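PDB 6XI3: large adhesion protein (Lap) involved in biofilm formation from Marinobacter hydrocarbonoclasticus, which probably helps extend a bacterial adhesin toward its target during biofilm formation, through tandem Ig-like beta-sandwich domains joined by calcium-binding sites. Local coordinates for residues V141-T146 with V156-T161; V350-T355 with Y374-V379; A44-T49 with V59-T64. All blocks are in the same frame, centred on the assembly; numbering follows the deposited sequence.

Contact 1: V141-T146 with V156-T161; sequences VNLSGT and VAITMT
The sulfur of Met160 is the one heteroatom among the side chains that touch here, and two aliphatic groups of the facing strand close on it. Val141 CG1 is the nearer, at 3.4 Å from Met160 SD, a short distance for a carbon and a sulfur. Leu143 is the looser neighbour, with CD1 4.4 Å from the same SD. The terminal methyl takes part as well, since Met160 CE lies 3.9 Å from Val141 CG1. This follows from the shape of the methionine: its chain is extended through CG and then bends at the sulfur (chi3 -79°), which lays SD and CE together against one methyl of the valine. The two side chains thus reach tip to tip across the gap.

No hydrogen bond joins the two segments, and none would be expected, because the strands belong to opposite sheets of an Ig-like beta-sandwich. Strand 140-148 is the middle member of a three-stranded sheet, strand 155-161 an inner member of the four-stranded one, and the chain hops between them through a loop carrying the calcium ligand Asp149. The short strand axes pass 10.9 Å apart at 140°, a separation bridged by side chains alone.

A second tip-to-tip pair stands beside the first. Leu143 is stretched out, with CD1 leading into the interior, and meets Ile158 CG2 at 3.7 Å. The end of the isoleucine's longer arm, Ile158 CD1, follows at 4.2 Å from Leu143 CD1, so both arms face the leucine methyl. Other core residues pack on the same side chains: Val131 on Val141 and Leu143, Val185 on Val141 and Met160, and Val197, from strand 193-202, on Leu143 and Met160.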
# COMPACT_ATOMS: atom_id res chain seq x y z
N VAL A 141 16.64 -5.40 5.34
CA VAL A 141 16.15 -5.75 6.68
C VAL A 141 17.27 -6.53 7.39
O VAL A 141 17.98 -7.33 6.71
CB VAL A 141 14.83 -6.52 6.61
CG1 VAL A 141 14.92 -7.74 5.72
CG2 VAL A 141 14.36 -6.93 8.00
N ASN A 142 17.49 -6.19 8.66
CA ASN A 142 18.30 -6.98 9.62
C ASN A 142 17.33 -7.78 10.48
O ASN A 142 16.37 -7.16 11.03
CB ASN A 142 19.21 -6.08 10.46
CG ASN A 142 20.20 -5.29 9.64
OD1 ASN A 142 20.36 -5.53 8.43
ND2 ASN A 142 20.87 -4.34 10.27
N LEU A 143 17.56 -9.09 10.58
CA LEU A 143 16.72 -10.07 11.31
C LEU A 143 17.65 -10.77 12.28
O LEU A 143 18.81 -11.01 11.92
CB LEU A 143 16.17 -11.16 10.38
CG LEU A 143 15.26 -10.71 9.24
CD1 LEU A 143 14.94 -11.87 8.32
CD2 LEU A 143 13.97 -10.10 9.77
N SER A 144 17.13 -11.24 13.40
CA SER A 144 17.89 -12.13 14.29
C SER A 144 16.87 -13.01 14.98
O SER A 144 15.68 -12.73 14.85
CB SER A 144 18.75 -11.36 15.24
OG SER A 144 17.97 -10.80 16.28
N GLY A 145 17.33 -14.07 15.64
CA GLY A 145 16.43 -14.92 16.42
C GLY A 145 17.20 -15.90 17.27
O GLY A 145 18.43 -15.87 17.29
N THR A 146 16.43 -16.75 17.93
CA THR A 146 16.90 -17.72 18.94
C THR A 146 16.22 -19.02 18.56
O THR A 146 15.15 -18.95 17.93
CB THR A 146 16.53 -17.32 20.38
OG1 THR A 146 15.11 -17.32 20.48
CG2 THR A 146 17.08 -15.98 20.78
N VAL A 156 17.37 -22.16 9.09
CA VAL A 156 16.08 -21.46 9.35
C VAL A 156 15.59 -20.92 8.02
O VAL A 156 16.35 -20.15 7.39
CB VAL A 156 16.24 -20.34 10.38
CG1 VAL A 156 14.94 -19.59 10.58
CG2 VAL A 156 16.77 -20.88 11.68
N ALA A 157 14.41 -21.39 7.59
CA ALA A 157 13.73 -20.93 6.38
C ALA A 157 13.01 -19.63 6.74
O ALA A 157 12.17 -19.66 7.69
CB ALA A 157 12.79 -22.00 5.84
N ILE A 158 13.34 -18.55 6.03
CA ILE A 158 12.77 -17.19 6.25
C ILE A 158 12.01 -16.74 5.02
O ILE A 158 12.55 -16.84 3.86
CB ILE A 158 13.83 -16.18 6.68
CG1 ILE A 158 14.41 -16.57 8.04
CG2 ILE A 158 13.23 -14.77 6.72
CD1 ILE A 158 15.76 -16.01 8.32
N THR A 159 10.82 -16.21 5.28
CA THR A 159 9.88 -15.67 4.28
C THR A 159 9.55 -14.25 4.71
O THR A 159 9.18 -14.05 5.89
CB THR A 159 8.63 -16.56 4.21
OG1 THR A 159 8.99 -17.90 3.87
CG2 THR A 159 7.65 -16.12 3.16
N MET A 160 9.62 -13.31 3.77
CA MET A 160 9.12 -11.93 3.96
C MET A 160 8.05 -11.65 2.91
O MET A 160 8.30 -11.87 1.74
CB MET A 160 10.29 -10.96 3.86
CG MET A 160 11.20 -11.18 5.05
SD MET A 160 12.60 -10.09 5.08
CE MET A 160 13.62 -10.91 3.87
N THR A 161 6.85 -11.29 3.38
CA THR A 161 5.64 -11.15 2.54
C THR A 161 5.16 -9.70 2.68
O THR A 161 5.11 -9.24 3.85
CB THR A 161 4.56 -12.16 2.93
OG1 THR A 161 5.11 -13.46 2.82
CG2 THR A 161 3.32 -12.07 2.06

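Contact 2: V350-T355 with Y374-V379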
# COMPACT_ATOMS: atom_id res chain seq x y z
N VAL A 350 -24.34 45.39 -17.60
CA VAL A 350 -24.25 45.78 -19.01
C VAL A 350 -23.92 47.26 -19.02
O VAL A 350 -24.75 48.01 -18.49
CB VAL A 350 -25.58 45.58 -19.77
CG1 VAL A 350 -25.34 45.88 -21.24
CG2 VAL A 350 -26.18 44.20 -19.56
N ASN A 351 -22.82 47.67 -19.65
CA ASN A 351 -22.48 49.11 -19.81
C ASN A 351 -23.05 49.59 -21.15
O ASN A 351 -22.80 48.90 -22.19
CB ASN A 351 -20.97 49.40 -19.66
CG ASN A 351 -20.45 49.16 -18.25
OD1 ASN A 351 -20.09 48.05 -17.89
ND2 ASN A 351 -20.40 50.19 -17.43
N VAL A 352 -23.74 50.73 -21.15
CA VAL A 352 -24.39 51.32 -22.35
C VAL A 352 -23.87 52.75 -22.54
O VAL A 352 -23.74 53.47 -21.55
CB VAL A 352 -25.92 51.28 -22.23
CG1 VAL A 352 -26.61 52.02 -23.37
CG2 VAL A 352 -26.45 49.86 -22.16
N THR A 353 -23.48 53.09 -23.76
CA THR A 353 -23.16 54.48 -24.19
C THR A 353 -24.13 54.88 -25.31
O THR A 353 -24.46 54.03 -26.16
CB THR A 353 -21.71 54.61 -24.66
OG1 THR A 353 -21.65 53.72 -25.77
CG2 THR A 353 -20.67 54.25 -23.61
N ILE A 354 -24.62 56.11 -25.27
CA ILE A 354 -25.38 56.73 -26.38
C ILE A 354 -24.55 57.95 -26.79
O ILE A 354 -24.34 58.79 -25.91
CB ILE A 354 -26.79 57.11 -25.93
CG1 ILE A 354 -27.51 55.89 -25.33
CG2 ILE A 354 -27.59 57.71 -27.07
CD1 ILE A 354 -28.41 56.28 -24.19
N THR A 355 -24.05 57.96 -28.02
CA THR A 355 -23.22 59.04 -28.59
C THR A 355 -24.06 59.79 -29.63
O THR A 355 -24.66 59.15 -30.48
CB THR A 355 -21.92 58.44 -29.13
OG1 THR A 355 -21.42 57.66 -28.03
CG2 THR A 355 -20.93 59.49 -29.61
N TYR A 374 -31.91 42.26 -20.85
CA TYR A 374 -31.67 43.49 -20.07
C TYR A 374 -32.49 44.58 -20.74
O TYR A 374 -32.84 44.44 -21.91
CB TYR A 374 -30.18 43.86 -20.00
CG TYR A 374 -29.52 44.25 -21.30
CD1 TYR A 374 -28.99 43.29 -22.14
CD2 TYR A 374 -29.48 45.57 -21.70
CE1 TYR A 374 -28.42 43.62 -23.35
CE2 TYR A 374 -28.92 45.92 -22.91
CZ TYR A 374 -28.40 44.95 -23.74
OH TYR A 374 -27.83 45.29 -24.90
N SER A 375 -32.81 45.63 -20.00
CA SER A 375 -33.44 46.81 -20.61
C SER A 375 -33.13 48.05 -19.79
O SER A 375 -32.80 47.92 -18.63
CB SER A 375 -34.92 46.58 -20.80
OG SER A 375 -35.56 46.39 -19.58
N LEU A 376 -33.24 49.21 -20.44
CA LEU A 376 -33.19 50.53 -19.78
C LEU A 376 -34.35 51.34 -20.35
O LEU A 376 -34.51 51.35 -21.58
CB LEU A 376 -31.83 51.22 -20.01
CG LEU A 376 -30.60 50.40 -19.62
CD1 LEU A 376 -30.11 49.55 -20.78
CD2 LEU A 376 -29.48 51.28 -19.15
N THR A 377 -35.12 51.99 -19.50
CA THR A 377 -36.31 52.73 -19.92
C THR A 377 -36.18 54.14 -19.37
O THR A 377 -35.61 54.33 -18.29
CB THR A 377 -37.56 51.91 -19.54
OG1 THR A 377 -37.50 51.77 -18.13
CG2 THR A 377 -37.59 50.53 -20.14
N GLY A 378 -36.61 55.13 -20.15
CA GLY A 378 -36.61 56.53 -19.71
C GLY A 378 -35.21 57.08 -19.52
O GLY A 378 -35.06 57.97 -18.67
N VAL A 379 -34.22 56.66 -20.31
CA VAL A 379 -32.83 57.17 -20.19
C VAL A 379 -32.81 58.62 -20.70
O VAL A 379 -33.25 58.88 -21.85
CB VAL A 379 -31.83 56.27 -20.94
CG1 VAL A 379 -30.44 56.86 -20.96
CG2 VAL A 379 -31.78 54.86 -20.36
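Val350 and Tyr374 make the aromatic part of this contact, in which both methyls of the valine lie over one face of the ring. Val350 CG1 is 4.0 Å from the Tyr374 ring centroid and only 14° off its normal, a CH-pi interaction. The other methyl, Val350 CG2, rests nearer the ring's root, 3.8 Å from Tyr374 CG. The ring comes under the valine because its CG stands between the backbone N and the carbonyl carbon (chi1 66°), and its phenol oxygen is held by a hydrogen bond to the carbonyl of Thr322.

Purely aliphatic pairs continue the row. Val352 CG2 meets Leu376 CD1 at 3.9 Å, the two side chains lying alongside one another and pointing opposite ways. Ile354 CD1 touches Val379 CG1, also at 3.9 Å. A G1 beta bulge lies beside this last pair: Gly378, with positive phi, and Val379 both face Val335, the backbone changes direction at Gly378, and Val379 points inward.

The segments run in broadly the same direction, 33° apart, on different sheets of the sandwich. Strand 349-356 is hydrogen-bonded between strands 361-367 and 387-396, whereas strand 374-380 pairs with strand 334-342, whose Leu337 and Val335 pack on Val352 and Ile354.

Contact 3: A44-T49 with V59-T64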
# COMPACT_ATOMS: atom_id res chain seq x y z
N ALA A 44 18.59 -42.80 32.11
CA ALA A 44 18.11 -44.01 31.43
C ALA A 44 18.37 -45.20 32.34
O ALA A 44 19.35 -45.19 33.10
CB ALA A 44 18.79 -44.19 30.10
N ASN A 45 17.53 -46.21 32.18
CA ASN A 45 17.69 -47.53 32.83
C ASN A 45 17.89 -48.55 31.72
O ASN A 45 17.10 -48.52 30.70
CB ASN A 45 16.50 -47.89 33.72
CG ASN A 45 16.16 -46.83 34.76
OD1 ASN A 45 16.96 -45.92 35.03
ND2 ASN A 45 14.99 -46.99 35.37
N LEU A 46 18.93 -49.36 31.90
CA LEU A 46 19.38 -50.43 30.97
C LEU A 46 19.38 -51.75 31.72
O LEU A 46 19.71 -51.74 32.91
CB LEU A 46 20.83 -50.17 30.55
CG LEU A 46 21.15 -48.78 30.05
CD1 LEU A 46 22.64 -48.61 29.94
CD2 LEU A 46 20.49 -48.56 28.70
N SER A 47 19.19 -52.84 31.00
CA SER A 47 19.44 -54.20 31.52
C SER A 47 19.90 -55.12 30.38
O SER A 47 19.82 -54.74 29.19
CB SER A 47 18.22 -54.74 32.23
OG SER A 47 17.08 -54.71 31.38
N GLY A 48 20.39 -56.30 30.74
CA GLY A 48 20.57 -57.35 29.73
C GLY A 48 20.84 -58.70 30.35
O GLY A 48 20.70 -58.86 31.62
N THR A 49 21.21 -59.62 29.49
CA THR A 49 21.48 -61.04 29.80
C THR A 49 22.77 -61.42 29.08
O THR A 49 23.10 -60.80 28.05
CB THR A 49 20.32 -61.94 29.36
OG1 THR A 49 20.26 -61.86 27.93
CG2 THR A 49 19.01 -61.53 29.98
N VAL A 59 30.25 -55.66 31.46
CA VAL A 59 29.63 -55.24 30.18
C VAL A 59 29.93 -53.76 29.99
O VAL A 59 29.55 -52.99 30.86
CB VAL A 59 28.12 -55.49 30.15
CG1 VAL A 59 27.55 -55.08 28.81
CG2 VAL A 59 27.77 -56.92 30.48
N ALA A 60 30.63 -53.41 28.93
CA ALA A 60 30.92 -52.00 28.57
C ALA A 60 29.71 -51.48 27.80
O ALA A 60 29.11 -52.22 26.96
CB ALA A 60 32.18 -51.88 27.75
N ILE A 61 29.32 -50.25 28.07
CA ILE A 61 28.10 -49.71 27.45
C ILE A 61 28.45 -48.34 26.88
O ILE A 61 29.15 -47.59 27.56
CB ILE A 61 26.97 -49.65 28.47
CG1 ILE A 61 26.45 -51.04 28.77
CG2 ILE A 61 25.86 -48.73 27.99
CD1 ILE A 61 25.83 -51.13 30.11
N THR A 62 27.98 -48.06 25.68
CA THR A 62 27.98 -46.67 25.16
C THR A 62 26.53 -46.28 24.86
O THR A 62 25.70 -47.14 24.43
CB THR A 62 28.91 -46.49 23.96
OG1 THR A 62 28.32 -47.32 22.97
CG2 THR A 62 30.34 -46.88 24.26
N ILE A 63 26.23 -45.02 25.14
CA ILE A 63 24.96 -44.40 24.69
C ILE A 63 25.39 -43.22 23.83
O ILE A 63 26.11 -42.36 24.36
CB ILE A 63 24.09 -43.98 25.87
CG1 ILE A 63 24.05 -45.07 26.94
CG2 ILE A 63 22.71 -43.61 25.33
CD1 ILE A 63 23.12 -44.75 28.07
N THR A 64 25.02 -43.27 22.56
CA THR A 64 25.38 -42.26 21.54
C THR A 64 24.13 -41.50 21.11
O THR A 64 23.10 -42.13 20.79
CB THR A 64 26.06 -42.93 20.33
OG1 THR A 64 27.12 -43.70 20.86
CG2 THR A 64 26.59 -41.95 19.31
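Leu46 against Ile61 and Ile63 is an aliphatic contact between the two sheets of the N-terminal beta-sandwich domain of this construct, buried in its core. Strand 43-51 lies central in the three-stranded sheet, and strand 58-64 lies inside the four-stranded one. A single methyl does most of the work: Leu46 CD1 is 3.8 Å from Ile61 CG2 and 4.1 Å from Ile61 CD1, so both ends of the forked isoleucine close on it. Leucine and isoleucine approach tip to tip, the leucine reaching across with its chain extended (chi2 169°). Ile63, two residues further along the strand and on the same face, is a more distant neighbour, its CD1 4.3 Å from Leu46 CD1.

The core closes around this cluster through Val100 and Leu34 on Leu46, Leu85 on Ile61, and Ile90 and Leu93 on Ile63. Polar groups of strand 43-51 are engaged with its own sheet instead, as where Asn45 OD1 accepts a hydrogen bond from the backbone N of Gly87 and Ser47 OG bonds Asp35. With branched hydrocarbon on both sides and no hydrogen bond across, the attachment between the sheets here rests on van der Waals contact and the exclusion of water.

How the contacts relate
All three contacts are core seams between the two sheets of a beta-sandwich, none a surface patch, and each lies in a different domain of the extended chain. Contacts 1 and 3 join equivalent strands in consecutive domains, their nearest atoms about 24 Å apart. The calcium site with Asp95, Asp121, Thr123, Asp149 and Asn205 draws on both domains. The leucine–isoleucine pair recurs in them; contact 1 adds a thioether where contact 3 has only hydrocarbon. Contact 2, in the C-terminal domain, keeps a strand of the four-stranded sheet but opposes it with an outer strand of the other, which brings in an aromatic face and partly exposed residues. Its centre is about 126 Å from that of contact 3.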